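Local coordinates for Svp1-like protein 2 (Kluyveromyces lactis, PDB 4V16) that probably binds phosphatidylinositol 3,5-bisphosphate through a WD-repeat beta-propeller of the PROPPIN family and so associates with membranes, at residues Lys176-Ala179 and Asn180-Met184. Residues are numbered along the deposited sequence; the frame is centred on the assembly and turned at random.
Sequences KAHA and NPVKM
The CG2 methyl of Val182 reaches back to the two residues that begin the turn, Ala177 and His178. It lies 4.0 Å from Ala177 CB and 4.1 Å from His178 CD2, meeting the imidazole at its edge, near the ring plane. The isopropyl group has CG1 anti to the backbone N (chi1 176°), which leaves CG2 beside that nitrogen as the branch turned to the loop. The side chains of His178 and Val182 cross at about a right angle, and the methyl makes an apolar contact with the ring carbon CD2. Nearer the bend, His178 CB packs on the carbonyl oxygen of Asn180 at 3.3 Å, a van der Waals contact with a polar atom. The CB bond of Asn180 points away from 176-179, and its ND2 makes a weak hydrogen bond to Asp200 OD2.

Both flanking blades position these groups. From the preceding one, backbone hydrogen bonds tie His178 to Gly154 and Val182 to Leu153; from the one that follows, Arg205 NH1 donates to Ala177 O. The His178 side chain also touches Thr196, Ser198 and Arg205 in the two strands that follow 182-187 within its sheet, and Ala177 rests on Phe207.

This is the link between two propeller blades: strand 173-176 is the outermost strand of one four-stranded blade, and 182-187 opens the next as its innermost strand. The turn from Ala177 onward and strand 182-187 belong to WD repeat 1. No hydrogen bond joins 176-179 to 180-184. Between them the contact is thus small and mainly apolar, centred on a methyl of the buried Val182, while the hydrogen bonds of the turn go to neighbouring strands and loops, which hold both sides of the bend.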
loop_
_atom_site.group_PDB
_atom_site.type_symbol
_atom_site.label_atom_id
_atom_site.label_comp_id
_atom_site.label_asym_id
_atom_site.label_seq_id
_atom_site.Cartn_x
_atom_site.Cartn_y
_atom_site.Cartn_z
ATOM N N LYS A 176 14.315 -10.151 12.727
ATOM C CA LYS A 176 15.101 -8.950 12.977
ATOM C C LYS A 176 15.449 -8.311 11.637
ATOM O O LYS A 176 16.491 -8.602 11.050
ATOM C CB LYS A 176 16.357 -9.281 13.766
ATOM N N ALA A 177 14.564 -7.443 11.156
ATOM C CA ALA A 177 14.671 -6.903 9.805
ATOM C C ALA A 177 15.780 -5.861 9.672
ATOM O O ALA A 177 16.549 -5.888 8.711
ATOM C CB ALA A 177 13.343 -6.303 9.380
ATOM N N HIS A 178 15.857 -4.943 10.632
ATOM C CA HIS A 178 16.827 -3.854 10.575
ATOM C C HIS A 178 17.330 -3.457 11.959
ATOM O O HIS A 178 16.695 -3.754 12.972
ATOM C CB HIS A 178 16.213 -2.629 9.893
ATOM C CG HIS A 178 15.858 -2.845 8.455
ATOM N ND1 HIS A 178 16.751 -2.629 7.428
ATOM C CD2 HIS A 178 14.700 -3.229 7.870
ATOM C CE1 HIS A 178 16.163 -2.885 6.273
ATOM N NE2 HIS A 178 14.916 -3.251 6.513
ATOM N N ALA A 179 18.475 -2.783 11.990
ATOM C CA ALA A 179 19.000 -2.219 13.226
ATOM C C ALA A 179 18.135 -1.040 13.653
ATOM O O ALA A 179 17.664 -0.976 14.788
ATOM C CB ALA A 179 20.441 -1.785 13.045
ATOM N N ASN A 180 17.932 -0.106 12.729
ATOM C CA ASN A 180 17.041 1.021 12.955
ATOM C C ASN A 180 15.585 0.594 12.786
ATOM O O ASN A 180 15.313 -0.446 12.186
ATOM C CB ASN A 180 17.385 2.157 11.991
ATOM C CG ASN A 180 18.740 2.774 12.282
ATOM O OD1 ASN A 180 19.125 2.941 13.440
ATOM N ND2 ASN A 180 19.475 3.111 11.227
ATOM N N PRO A 181 14.643 1.386 13.328
ATOM C CA PRO A 181 13.220 1.033 13.224
ATOM C C PRO A 181 12.720 0.895 11.786
ATOM O O PRO A 181 13.052 1.708 10.924
ATOM C CB PRO A 181 12.511 2.198 13.932
ATOM C CG PRO A 181 13.535 3.261 14.103
ATOM C CD PRO A 181 14.847 2.570 14.178
ATOM N N VAL A 182 11.925 -0.144 11.547
ATOM C CA VAL A 182 11.317 -0.383 10.244
ATOM C C VAL A 182 10.340 0.732 9.901
ATOM O O VAL A 182 9.500 1.096 10.723
ATOM C CB VAL A 182 10.574 -1.732 10.215
ATOM C CG1 VAL A 182 9.858 -1.932 8.882
ATOM C CG2 VAL A 182 11.543 -2.876 10.479
ATOM N N LYS A 183 10.440 1.262 8.686
ATOM C CA LYS A 183 9.577 2.362 8.271
ATOM C C LYS A 183 8.310 1.850 7.594
ATOM O O LYS A 183 7.204 2.263 7.946
ATOM C CB LYS A 183 10.318 3.313 7.331
ATOM C CG LYS A 183 9.519 4.567 7.018
ATOM C CD LYS A 183 10.376 5.661 6.403
ATOM C CE LYS A 183 9.633 6.989 6.383
ATOM N NZ LYS A 183 9.297 7.480 7.754
ATOM N N MET A 184 8.470 0.959 6.622
ATOM C CA MET A 184 7.318 0.353 5.967
ATOM C C MET A 184 7.610 -1.058 5.487
ATOM O O MET A 184 8.741 -1.542 5.561
ATOM C CB MET A 184 6.846 1.213 4.794
ATOM C CG MET A 184 7.867 1.405 3.695
ATOM S SD MET A 184 7.162 2.294 2.291
ATOM C CE MET A 184 6.088 1.038 1.606
#